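VgrG protein (Vibrio cholerae, PDB 4DTF) carries an actin cross-linking domain, which probably uses ATP and magnesium to join actin monomers covalently into oligomers. Local coordinates at residues 179-184 / 346-351; 15-20 / 93-98; 25-30 / 173-178. All coordinates share one frame; numbering follows the deposited sequence.

Contact 1: residues 179-184 / 346-351; sequences VAAKGF and LAILFE. With ANP (phosphoaminophosphonic acid-adenylate ester), chain B.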
loop_
_atom_site.group_PDB
_atom_site.type_symbol
_atom_site.label_atom_id
_atom_site.label_comp_id
_atom_site.label_asym_id
_atom_site.label_seq_id
_atom_site.Cartn_x
_atom_site.Cartn_y
_atom_site.Cartn_z
ATOM N N VAL A 179 -2.895 -12.124 0.888
ATOM C CA VAL A 179 -2.981 -13.595 0.864
ATOM C C VAL A 179 -2.908 -14.126 2.296
ATOM O O VAL A 179 -2.355 -13.442 3.158
ATOM C CB VAL A 179 -1.880 -14.261 -0.039
ATOM C CG1 VAL A 179 -2.076 -13.932 -1.524
ATOM C CG2 VAL A 179 -0.471 -13.879 0.413
ATOM N N ALA A 180 -3.410 -15.355 2.542
ATOM C CA ALA A 180 -3.274 -16.029 3.837
ATOM C C ALA A 180 -1.765 -16.177 4.111
ATOM O O ALA A 180 -1.021 -16.601 3.218
ATOM C CB ALA A 180 -3.918 -17.414 3.778
ATOM N N ALA A 181 -1.309 -15.755 5.309
ATOM C CA ALA A 181 0.099 -15.792 5.702
ATOM C C ALA A 181 0.679 -17.210 5.594
ATOM O O ALA A 181 1.805 -17.367 5.112
ATOM C CB ALA A 181 0.262 -15.245 7.112
ATOM N N LYS A 182 -0.130 -18.233 5.936
ATOM C CA LYS A 182 0.250 -19.649 5.861
ATOM C C LYS A 182 0.488 -20.125 4.429
ATOM O O LYS A 182 1.067 -21.187 4.240
ATOM C CB LYS A 182 -0.791 -20.536 6.567
ATOM C CG LYS A 182 -2.126 -20.628 5.829
ATOM C CD LYS A 182 -3.068 -21.618 6.461
ATOM C CE LYS A 182 -4.230 -21.863 5.539
ATOM N NZ LYS A 182 -5.414 -22.352 6.277
ATOM N N GLY A 183 0.023 -19.356 3.446
ATOM C CA GLY A 183 0.203 -19.714 2.047
ATOM C C GLY A 183 1.548 -19.306 1.471
ATOM O O GLY A 183 1.969 -19.870 0.457
ATOM N N PHE A 184 2.207 -18.284 2.063
ATOM C CA PHE A 184 3.475 -17.763 1.530
ATOM C C PHE A 184 4.584 -18.808 1.629
ATOM O O PHE A 184 4.993 -19.177 2.727
ATOM C CB PHE A 184 3.885 -16.422 2.192
ATOM C CG PHE A 184 4.711 -15.523 1.291
ATOM C CD1 PHE A 184 6.021 -15.858 0.955
ATOM C CD2 PHE A 184 4.183 -14.330 0.793
ATOM C CE1 PHE A 184 6.771 -15.041 0.105
ATOM C CE2 PHE A 184 4.943 -13.506 -0.042
ATOM C CZ PHE A 184 6.233 -13.863 -0.375
ATOM N N LEU A 346 -4.702 -14.969 9.581
ATOM C CA LEU A 346 -3.921 -13.801 9.210
ATOM C C LEU A 346 -3.701 -13.685 7.711
ATOM O O LEU A 346 -3.347 -14.664 7.047
ATOM C CB LEU A 346 -2.565 -13.791 9.959
ATOM C CG LEU A 346 -1.548 -12.704 9.554
ATOM C CD1 LEU A 346 -1.981 -11.306 10.050
ATOM C CD2 LEU A 346 -0.171 -13.034 10.089
ATOM N N ALA A 347 -3.942 -12.481 7.187
ATOM C CA ALA A 347 -3.645 -12.128 5.806
ATOM C C ALA A 347 -2.458 -11.172 5.881
ATOM O O ALA A 347 -2.370 -10.349 6.797
ATOM C CB ALA A 347 -4.835 -11.437 5.135
ATOM N N ILE A 348 -1.534 -11.309 4.932
ATOM C CA ILE A 348 -0.358 -10.457 4.805
ATOM C C ILE A 348 -0.443 -9.824 3.438
ATOM O O ILE A 348 -0.856 -10.479 2.472
ATOM C CB ILE A 348 0.978 -11.207 5.086
ATOM C CG1 ILE A 348 1.098 -12.512 4.249
ATOM C CG2 ILE A 348 1.130 -11.450 6.604
ATOM C CD1 ILE A 348 2.503 -13.218 4.273
ATOM N N LEU A 349 -0.136 -8.525 3.369
ATOM C CA LEU A 349 -0.300 -7.723 2.160
ATOM C C LEU A 349 0.979 -7.270 1.518
ATOM O O LEU A 349 1.994 -7.085 2.191
ATOM C CB LEU A 349 -1.232 -6.527 2.455
ATOM C CG LEU A 349 -2.736 -6.848 2.386
ATOM C CD1 LEU A 349 -3.185 -7.766 3.538
ATOM C CD2 LEU A 349 -3.532 -5.602 2.430
ATOM N N PHE A 350 0.929 -7.095 0.187
ATOM C CA PHE A 350 2.096 -6.695 -0.581
ATOM C C PHE A 350 1.750 -5.684 -1.637
ATOM O O PHE A 350 0.818 -5.886 -2.416
ATOM C CB PHE A 350 2.762 -7.923 -1.223
ATOM C CG PHE A 350 3.147 -8.965 -0.205
ATOM C CD1 PHE A 350 4.394 -8.925 0.416
ATOM C CD2 PHE A 350 2.250 -9.966 0.162
ATOM C CE1 PHE A 350 4.732 -9.868 1.387
ATOM C CE2 PHE A 350 2.589 -10.905 1.133
ATOM C CZ PHE A 350 3.822 -10.844 1.746
ATOM N N GLU A 351 2.528 -4.604 -1.695
ATOM C CA GLU A 351 2.284 -3.565 -2.681
ATOM C C GLU A 351 3.220 -3.726 -3.866
ATOM O O GLU A 351 4.440 -3.750 -3.701
ATOM C CB GLU A 351 2.439 -2.180 -2.029
ATOM C CG GLU A 351 2.295 -0.989 -2.966
ATOM C CD GLU A 351 2.573 0.346 -2.303
ATOM O OE1 GLU A 351 2.192 0.528 -1.127
ATOM O OE2 GLU A 351 3.163 1.222 -2.970
HETATM P PG ANP B . -0.153 6.617 1.438
HETATM O O1G ANP B . -0.261 7.117 0.030
HETATM O O2G ANP B . 1.266 6.353 1.848
HETATM O O3G ANP B . -0.715 7.601 2.418
HETATM P PB ANP B . -2.236 4.930 2.329
HETATM O O1B ANP B . -2.213 5.645 3.632
HETATM O O2B ANP B . -3.417 5.374 1.522
HETATM N N3B ANP B . -0.980 5.247 1.570
HETATM P PA ANP B . -3.517 2.432 2.393
HETATM O O1A ANP B . -3.657 1.527 3.560
HETATM O O2A ANP B . -4.793 3.250 2.228
HETATM O O3A ANP B . -2.353 3.353 2.597
HETATM O "O5'" ANP B . -3.264 1.599 1.047
HETATM C "C5'" ANP B . -4.071 0.426 1.011
HETATM C "C4'" ANP B . -4.007 -0.258 -0.325
HETATM O "O4'" ANP B . -4.152 -1.666 -0.052
HETATM C "C3'" ANP B . -5.166 0.072 -1.266
HETATM O "O3'" ANP B . -4.831 -0.223 -2.619
HETATM C "C2'" ANP B . -6.258 -0.851 -0.734
HETATM O "O2'" ANP B . -7.284 -1.140 -1.669
HETATM C "C1'" ANP B . -5.434 -2.103 -0.456
HETATM N N9 ANP B . -5.964 -2.993 0.563
HETATM C C8 ANP B . -6.436 -2.673 1.813
HETATM N N7 ANP B . -6.892 -3.693 2.488
HETATM C C5 ANP B . -6.691 -4.770 1.640
HETATM C C6 ANP B . -6.927 -6.154 1.780
HETATM N N6 ANP B . -7.495 -6.706 2.858
HETATM N N1 ANP B . -6.564 -6.960 0.757
HETATM C C2 ANP B . -6.013 -6.413 -0.334
HETATM N N3 ANP B . -5.754 -5.126 -0.584
HETATM C C4 ANP B . -6.117 -4.355 0.451
HETATM O O HOH W 1 -2.620 -17.446 7.554
#
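Phe184 and Phe350 reach toward each other from opposite directions. The meeting is oblique, with ring planes at 43° and centroids 5.2 Å apart. The closest pair is Phe184 CE2 and Phe350 CZ, at 3.4 Å. CG of Phe184 is anti to its backbone N (chi1 -151°), which swings the ring from the turn toward the strand. Val179 CG2 sits at the edge of the Phe350 ring, near its plane.

Ile348 packs against the turn and the Phe184 ring. Its CG1 stands between the backbone N and the carbonyl carbon (chi1 52°), and this carries CD1 to the Phe184 ring, 4.0 Å from CD2. The other branch, CG2, meets the methyl of Ala181. That methyl also packs on Leu346, with CB 3.7 Å from CD2.

The backbones are antiparallel. Val179 and Ile348 form a hydrogen-bonded pair, with Ile348 N bonded to Val179 O at 2.9 Å. Beyond Ala180 the chain leaves the strand as a short 3-10 turn. Ala181 N still bonds Leu346 O (2.9 Å). A water links the same Leu346 O to Lys182 N, so this carbonyl accepts two bonds.

Leu195 of helix 190-196 touches Val179, Phe184 and Phe350, and Tyr230 of helix 221-245 meets Phe184 and Ile348. Leu349 points the other way, and its CD2 lies over one face of the adenine of the bound ATP analogue, 3.4 Å from C5. The arrangement is that of an antiparallel strand pair with an apolar face under helices and the other face forming part of a nucleotide pocket.

Contact 2: residues 15-20 / 93-98; sequences DFPTHF and SYPCEM. With ANP (phosphoaminophosphonic acid-adenylate ester), chain B.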
loop_
_atom_site.group_PDB
_atom_site.type_symbol
_atom_site.label_atom_id
_atom_site.label_comp_id
_atom_site.label_asym_id
_atom_site.label_seq_id
_atom_site.Cartn_x
_atom_site.Cartn_y
_atom_site.Cartn_z
ATOM N N ASP A 15 -14.277 2.488 6.484
ATOM C CA ASP A 15 -12.979 1.833 6.561
ATOM C C ASP A 15 -13.014 0.661 5.599
ATOM O O ASP A 15 -14.095 0.171 5.260
ATOM C CB ASP A 15 -12.716 1.315 7.979
ATOM C CG ASP A 15 -12.568 2.407 9.011
ATOM O OD1 ASP A 15 -11.584 3.177 8.921
ATOM O OD2 ASP A 15 -13.430 2.491 9.912
ATOM N N PHE A 16 -11.839 0.214 5.149
ATOM C CA PHE A 16 -11.756 -0.926 4.249
ATOM C C PHE A 16 -12.323 -2.156 4.953
ATOM O O PHE A 16 -12.043 -2.338 6.142
ATOM C CB PHE A 16 -10.282 -1.248 3.897
ATOM C CG PHE A 16 -9.493 -0.230 3.106
ATOM C CD1 PHE A 16 -10.031 0.367 1.972
ATOM C CD2 PHE A 16 -8.184 0.079 3.455
ATOM C CE1 PHE A 16 -9.280 1.269 1.215
ATOM C CE2 PHE A 16 -7.436 0.985 2.700
ATOM C CZ PHE A 16 -7.989 1.576 1.586
ATOM N N PRO A 17 -13.039 -3.054 4.235
ATOM C CA PRO A 17 -13.386 -4.342 4.854
ATOM C C PRO A 17 -12.047 -5.055 5.113
ATOM O O PRO A 17 -11.080 -4.831 4.379
ATOM C CB PRO A 17 -14.201 -5.063 3.778
ATOM C CG PRO A 17 -13.857 -4.398 2.495
ATOM C CD PRO A 17 -13.416 -3.004 2.804
ATOM N N THR A 18 -11.961 -5.829 6.196
ATOM C CA THR A 18 -10.726 -6.514 6.573
ATOM C C THR A 18 -10.703 -8.009 6.193
ATOM O O THR A 18 -9.620 -8.575 6.037
ATOM C CB THR A 18 -10.467 -6.322 8.076
ATOM O OG1 THR A 18 -11.560 -6.862 8.819
ATOM C CG2 THR A 18 -10.222 -4.866 8.464
ATOM N N HIS A 19 -11.879 -8.655 6.066
ATOM C CA HIS A 19 -11.975 -10.089 5.768
ATOM C C HIS A 19 -12.390 -10.447 4.354
ATOM O O HIS A 19 -13.362 -9.903 3.831
ATOM C CB HIS A 19 -12.885 -10.807 6.785
ATOM C CG HIS A 19 -12.824 -12.306 6.664
ATOM N ND1 HIS A 19 -11.841 -13.042 7.312
ATOM C CD2 HIS A 19 -13.577 -13.148 5.916
ATOM C CE1 HIS A 19 -12.046 -14.299 6.962
ATOM N NE2 HIS A 19 -13.078 -14.412 6.122
ATOM N N PHE A 20 -11.675 -11.412 3.760
ATOM C CA PHE A 20 -11.942 -11.954 2.431
ATOM C C PHE A 20 -11.820 -13.481 2.460
ATOM O O PHE A 20 -10.927 -13.990 3.139
ATOM C CB PHE A 20 -11.033 -11.322 1.352
ATOM C CG PHE A 20 -11.390 -9.869 1.128
ATOM C CD1 PHE A 20 -12.443 -9.515 0.289
ATOM C CD2 PHE A 20 -10.722 -8.860 1.812
ATOM C CE1 PHE A 20 -12.812 -8.179 0.132
ATOM C CE2 PHE A 20 -11.103 -7.529 1.667
ATOM C CZ PHE A 20 -12.134 -7.195 0.817
ATOM N N SER A 93 -8.966 2.106 -4.169
ATOM C CA SER A 93 -10.089 1.179 -4.134
ATOM C C SER A 93 -10.294 0.507 -2.786
ATOM O O SER A 93 -9.344 0.351 -2.017
ATOM C CB SER A 93 -9.975 0.128 -5.237
ATOM O OG SER A 93 -9.053 -0.900 -4.906
ATOM N N TYR A 94 -11.541 0.111 -2.512
ATOM C CA TYR A 94 -11.891 -0.731 -1.380
ATOM C C TYR A 94 -11.501 -2.122 -1.904
ATOM O O TYR A 94 -11.818 -2.430 -3.066
ATOM C CB TYR A 94 -13.402 -0.637 -1.070
ATOM C CG TYR A 94 -13.726 0.612 -0.277
ATOM C CD1 TYR A 94 -13.876 1.844 -0.910
ATOM C CD2 TYR A 94 -13.798 0.580 1.114
ATOM C CE1 TYR A 94 -14.114 3.008 -0.183
ATOM C CE2 TYR A 94 -14.058 1.734 1.853
ATOM C CZ TYR A 94 -14.203 2.950 1.200
ATOM O OH TYR A 94 -14.423 4.100 1.916
ATOM N N PRO A 95 -10.735 -2.939 -1.145
ATOM C CA PRO A 95 -10.335 -4.253 -1.676
ATOM C C PRO A 95 -11.513 -5.152 -2.034
ATOM O O PRO A 95 -12.608 -5.017 -1.476
ATOM C CB PRO A 95 -9.527 -4.861 -0.525
ATOM C CG PRO A 95 -10.035 -4.160 0.709
ATOM C CD PRO A 95 -10.254 -2.760 0.241
ATOM N N CYS A 96 -11.280 -6.052 -2.984
ATOM C CA CYS A 96 -12.245 -7.051 -3.403
ATOM C C CYS A 96 -11.508 -8.372 -3.585
ATOM O O CYS A 96 -10.276 -8.408 -3.465
ATOM C CB CYS A 96 -12.998 -6.620 -4.661
ATOM S SG CYS A 96 -11.982 -6.509 -6.156
ATOM N N GLU A 97 -12.248 -9.461 -3.825
ATOM C CA GLU A 97 -11.638 -10.764 -4.064
ATOM C C GLU A 97 -10.984 -10.709 -5.426
ATOM O O GLU A 97 -11.545 -10.119 -6.350
ATOM C CB GLU A 97 -12.684 -11.879 -4.022
ATOM C CG GLU A 97 -13.496 -11.886 -2.740
ATOM C CD GLU A 97 -14.735 -12.761 -2.730
ATOM O OE1 GLU A 97 -15.663 -12.463 -1.950
ATOM O OE2 GLU A 97 -14.773 -13.746 -3.494
ATOM N N MET A 98 -9.773 -11.266 -5.524
ATOM C CA MET A 98 -8.956 -11.300 -6.747
ATOM C C MET A 98 -9.653 -11.942 -7.942
ATOM O O MET A 98 -9.421 -11.528 -9.069
ATOM C CB MET A 98 -7.630 -12.013 -6.490
ATOM C CG MET A 98 -6.609 -11.147 -5.877
ATOM S SD MET A 98 -4.923 -11.763 -6.097
ATOM C CE MET A 98 -4.564 -11.153 -7.711
HETATM P PG ANP B . -0.153 6.617 1.438
HETATM O O1G ANP B . -0.261 7.117 0.030
HETATM O O2G ANP B . 1.266 6.353 1.848
HETATM O O3G ANP B . -0.715 7.601 2.418
HETATM P PB ANP B . -2.236 4.930 2.329
HETATM O O1B ANP B . -2.213 5.645 3.632
HETATM O O2B ANP B . -3.417 5.374 1.522
HETATM N N3B ANP B . -0.980 5.247 1.570
HETATM P PA ANP B . -3.517 2.432 2.393
HETATM O O1A ANP B . -3.657 1.527 3.560
HETATM O O2A ANP B . -4.793 3.250 2.228
HETATM O O3A ANP B . -2.353 3.353 2.597
HETATM O "O5'" ANP B . -3.264 1.599 1.047
HETATM C "C5'" ANP B . -4.071 0.426 1.011
HETATM C "C4'" ANP B . -4.007 -0.258 -0.325
HETATM O "O4'" ANP B . -4.152 -1.666 -0.052
HETATM C "C3'" ANP B . -5.166 0.072 -1.266
HETATM O "O3'" ANP B . -4.831 -0.223 -2.619
HETATM C "C2'" ANP B . -6.258 -0.851 -0.734
HETATM O "O2'" ANP B . -7.284 -1.140 -1.669
HETATM C "C1'" ANP B . -5.434 -2.103 -0.456
HETATM N N9 ANP B . -5.964 -2.993 0.563
HETATM C C8 ANP B . -6.436 -2.673 1.813
HETATM N N7 ANP B . -6.892 -3.693 2.488
HETATM C C5 ANP B . -6.691 -4.770 1.640
HETATM C C6 ANP B . -6.927 -6.154 1.780
HETATM N N6 ANP B . -7.495 -6.706 2.858
HETATM N N1 ANP B . -6.564 -6.960 0.757
HETATM C C2 ANP B . -6.013 -6.413 -0.334
HETATM N N3 ANP B . -5.754 -5.126 -0.584
HETATM C C4 ANP B . -6.117 -4.355 0.451
#
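Ser93 turns its carbonyl toward the ring of Phe16, with O 3.4 Å from CE1. The same O accepts a hydrogen bond from the ribose O2' of the ATP analogue (2.6 Å). Ser93 OG is bonded to Ile27 N.

Tyr94 comes next and makes a T-shaped pair with Phe16. The edge of Phe16 is turned to the face of Tyr94, with planes at 80° and centroids 5.7 Å apart. Asp15 O and Pro17 CD lie at the tyrosine edge, in its plane. Tyr94 OH bonds Pro14 O, which ties the far end of the ring to the same arm of chain.

Pro95 is the hub. Its CD packs on Phe16 CD1 at 3.6 Å, and its side chain crosses that of Phe20 at about a right angle. Phe20 CZ is 3.2 Å from Pro95 O. On the ligand side, CG of Pro95 lies over the adenine, 3.5 Å from C5. Phe16 adds its own ring face, set against adenine C8.

Cys96 offers its CA to the Phe20 ring, and Glu97 lays CG near Phe20 CD1 at 4.0 Å.

Residues 93-97 form the end of strand 85-97, which is bonded to strand 24-30. Helix 101-124 covers Ser93 and Cys96, strand 56-68 flanks Phe16 and Tyr94, and the short, weakly bonded strand about 19-20 pairs in parallel with strand 337-338.

Contact 3: residues 25-30 / 173-178; sequences IGIENE and QQATVG. With MG (magnesium ion), chain D; ANP (phosphoaminophosphonic acid-adenylate ester), chain B.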
loop_
_atom_site.group_PDB
_atom_site.type_symbol
_atom_site.label_atom_id
_atom_site.label_comp_id
_atom_site.label_asym_id
_atom_site.label_seq_id
_atom_site.Cartn_x
_atom_site.Cartn_y
_atom_site.Cartn_z
ATOM N N ILE A 25 -7.416 -8.051 -3.511
ATOM C CA ILE A 25 -6.696 -7.047 -4.273
ATOM C C ILE A 25 -7.323 -5.654 -4.113
ATOM O O ILE A 25 -8.546 -5.499 -4.136
ATOM C CB ILE A 25 -6.507 -7.459 -5.770
ATOM C CG1 ILE A 25 -5.518 -6.511 -6.518
ATOM C CG2 ILE A 25 -7.855 -7.595 -6.509
ATOM C CD1 ILE A 25 -4.779 -7.125 -7.682
ATOM N N GLY A 26 -6.449 -4.674 -3.944
ATOM C CA GLY A 26 -6.768 -3.262 -3.891
ATOM C C GLY A 26 -5.880 -2.540 -4.882
ATOM O O GLY A 26 -4.816 -3.051 -5.268
ATOM N N ILE A 27 -6.324 -1.371 -5.337
ATOM C CA ILE A 27 -5.563 -0.573 -6.306
ATOM C C ILE A 27 -5.442 0.875 -5.853
ATOM O O ILE A 27 -6.287 1.367 -5.109
ATOM C CB ILE A 27 -6.106 -0.680 -7.764
ATOM C CG1 ILE A 27 -7.537 -0.092 -7.902
ATOM C CG2 ILE A 27 -5.992 -2.108 -8.327
ATOM C CD1 ILE A 27 -8.058 0.081 -9.355
ATOM N N GLU A 28 -4.393 1.557 -6.321
ATOM C CA GLU A 28 -4.144 2.966 -6.032
ATOM C C GLU A 28 -3.887 3.640 -7.357
ATOM O O GLU A 28 -3.128 3.104 -8.161
ATOM C CB GLU A 28 -2.918 3.114 -5.125
ATOM C CG GLU A 28 -3.167 2.663 -3.699
ATOM C CD GLU A 28 -1.905 2.480 -2.885
ATOM O OE1 GLU A 28 -1.083 1.597 -3.229
ATOM O OE2 GLU A 28 -1.729 3.233 -1.903
ATOM N N ASN A 29 -4.564 4.765 -7.628
ATOM C CA ASN A 29 -4.403 5.457 -8.902
ATOM C C ASN A 29 -4.326 6.960 -8.732
ATOM O O ASN A 29 -5.346 7.617 -8.481
ATOM C CB ASN A 29 -5.519 5.093 -9.895
ATOM C CG ASN A 29 -5.149 5.357 -11.350
ATOM O OD1 ASN A 29 -5.659 4.723 -12.253
ATOM N ND2 ASN A 29 -4.195 6.226 -11.621
ATOM N N GLU A 30 -3.117 7.507 -8.904
ATOM C CA GLU A 30 -2.899 8.947 -8.812
ATOM C C GLU A 30 -3.309 9.578 -10.149
ATOM O O GLU A 30 -2.894 9.110 -11.209
ATOM C CB GLU A 30 -1.442 9.258 -8.466
ATOM C CG GLU A 30 -1.162 10.719 -8.148
ATOM C CD GLU A 30 0.308 11.067 -8.035
ATOM O OE1 GLU A 30 0.617 12.094 -7.396
ATOM O OE2 GLU A 30 1.151 10.308 -8.565
ATOM N N GLN A 173 0.093 4.306 -10.867
ATOM C CA GLN A 173 -0.621 3.118 -10.403
ATOM C C GLN A 173 0.141 2.075 -9.606
ATOM O O GLN A 173 1.253 1.679 -9.958
ATOM C CB GLN A 173 -1.329 2.439 -11.585
ATOM C CG GLN A 173 -2.392 3.329 -12.260
ATOM C CD GLN A 173 -3.020 2.738 -13.510
ATOM O OE1 GLN A 173 -2.414 1.962 -14.253
ATOM N NE2 GLN A 173 -4.235 3.164 -13.821
ATOM N N GLN A 174 -0.511 1.592 -8.548
ATOM C CA GLN A 174 -0.051 0.460 -7.739
ATOM C C GLN A 174 -1.191 -0.501 -7.527
ATOM O O GLN A 174 -2.353 -0.123 -7.660
ATOM C CB GLN A 174 0.505 0.882 -6.377
ATOM C CG GLN A 174 1.918 1.422 -6.434
ATOM C CD GLN A 174 1.890 2.912 -6.432
ATOM O OE1 GLN A 174 1.467 3.544 -5.460
ATOM N NE2 GLN A 174 2.320 3.503 -7.533
ATOM N N ALA A 175 -0.858 -1.747 -7.165
ATOM C CA ALA A 175 -1.815 -2.778 -6.802
ATOM C C ALA A 175 -1.299 -3.389 -5.496
ATOM O O ALA A 175 -0.089 -3.496 -5.316
ATOM C CB ALA A 175 -1.885 -3.834 -7.890
ATOM N N THR A 176 -2.211 -3.753 -4.577
ATOM C CA THR A 176 -1.889 -4.387 -3.291
ATOM C C THR A 176 -2.620 -5.710 -3.235
ATOM O O THR A 176 -3.830 -5.748 -3.431
ATOM C CB THR A 176 -2.176 -3.447 -2.098
ATOM O OG1 THR A 176 -1.343 -2.294 -2.207
ATOM C CG2 THR A 176 -1.909 -4.105 -0.744
ATOM N N VAL A 177 -1.883 -6.801 -2.979
ATOM C CA VAL A 177 -2.449 -8.140 -2.932
ATOM C C VAL A 177 -2.351 -8.654 -1.501
ATOM O O VAL A 177 -1.287 -8.577 -0.895
ATOM C CB VAL A 177 -1.742 -9.095 -3.961
ATOM C CG1 VAL A 177 -2.097 -10.564 -3.721
ATOM C CG2 VAL A 177 -2.050 -8.695 -5.401
ATOM N N GLY A 178 -3.454 -9.203 -1.000
ATOM C CA GLY A 178 -3.511 -9.826 0.316
ATOM C C GLY A 178 -3.702 -11.317 0.174
ATOM O O GLY A 178 -4.543 -11.744 -0.614
HETATM MG MG MG D . 1.484 3.212 -3.030
HETATM P PG ANP B . -0.153 6.617 1.438
HETATM O O1G ANP B . -0.261 7.117 0.030
HETATM O O2G ANP B . 1.266 6.353 1.848
HETATM O O3G ANP B . -0.715 7.601 2.418
HETATM P PB ANP B . -2.236 4.930 2.329
HETATM O O1B ANP B . -2.213 5.645 3.632
HETATM O O2B ANP B . -3.417 5.374 1.522
HETATM N N3B ANP B . -0.980 5.247 1.570
HETATM P PA ANP B . -3.517 2.432 2.393
HETATM O O1A ANP B . -3.657 1.527 3.560
HETATM O O2A ANP B . -4.793 3.250 2.228
HETATM O O3A ANP B . -2.353 3.353 2.597
HETATM O "O5'" ANP B . -3.264 1.599 1.047
HETATM C "C5'" ANP B . -4.071 0.426 1.011
HETATM C "C4'" ANP B . -4.007 -0.258 -0.325
HETATM O "O4'" ANP B . -4.152 -1.666 -0.052
HETATM C "C3'" ANP B . -5.166 0.072 -1.266
HETATM O "O3'" ANP B . -4.831 -0.223 -2.619
HETATM C "C2'" ANP B . -6.258 -0.851 -0.734
HETATM O "O2'" ANP B . -7.284 -1.140 -1.669
HETATM C "C1'" ANP B . -5.434 -2.103 -0.456
HETATM N N9 ANP B . -5.964 -2.993 0.563
HETATM C C8 ANP B . -6.436 -2.673 1.813
HETATM N N7 ANP B . -6.892 -3.693 2.488
HETATM C C5 ANP B . -6.691 -4.770 1.640
HETATM C C6 ANP B . -6.927 -6.154 1.780
HETATM N N6 ANP B . -7.495 -6.706 2.858
HETATM N N1 ANP B . -6.564 -6.960 0.757
HETATM C C2 ANP B . -6.013 -6.413 -0.334
HETATM N N3 ANP B . -5.754 -5.126 -0.584
HETATM C C4 ANP B . -6.117 -4.355 0.451
HETATM O O HOH W 2 -2.269 -0.549 -4.030
#
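Gln173 and Asn29 lie side by side with their amide planes turned 72° apart. Gln173 NE2 donates to Asn29 OD1 at 2.6 Å. The acceptor lies in the amide plane of Gln173, but the donor sits 50° above that of Asn29 and so misses its lone pairs. Pro364 O is a second acceptor for NE2, so two bonds fix the rotation of this amide.

The side chains of Glu28 and Gln174 cross at a slant, with the carboxylate 77° from the amide plane. Gln174 bends at chi2, and its OE1 binds a magnesium ion at 2.5 Å, which is long for this metal. Glu28 OE1 stands 3.0 Å from the same ion. It also accepts a hydrogen bond from a water at 2.6 Å. That water is hydrogen-bonded as well to Thr176 OG1 and ribose O3'.

These groups hang from two antiparallel strands. Gly26 pairs with Thr176 and Glu28 with Gln174, each through two backbone hydrogen bonds. One face is apolar across Ile25, Val177, Ile27 and Ala175, where Ile25 CD1 meets Val177 CG2 at 3.9 Å, and it ends in the Asn29-Gln173 amide pair. On the other face the ribose comes close: O2' is 3.1 Å from Gly26 CA, where no side chain intervenes, and O4' is 3.4 Å from Thr176 CB. Ile27 O accepts a weak bond from O3'.

The first face thus serves packing and one amide bond, while the other gathers metal, water and sugar. Gln174 OE1 holds the magnesium with Glu28 OE1 nearby, and the water joins Glu28 and Thr176 to the ribose, consistent with a metal-nucleotide site.

In the fold
All three contacts line one nucleotide site. Leu349 of contact 1 and Pro95 of contact 2 lie over opposite faces of the adenine. Contact 3 supplies the floor under the ribose. Contacts 1 and 3 share strand 173-180, and Phe350 N probably bonds Val177 O (2.9 Å). Their centres are about 15 Å apart. Glu351 OE2 also stands 2.6 Å from the magnesium bound by Gln174. Contacts 2 and 3 join through Cys96 O and Ile25 N (2.9 Å), with centres about 11 Å apart. Contacts 1 and 2 do not touch; about 6 Å separates their nearest atoms, and the adenine lies between them.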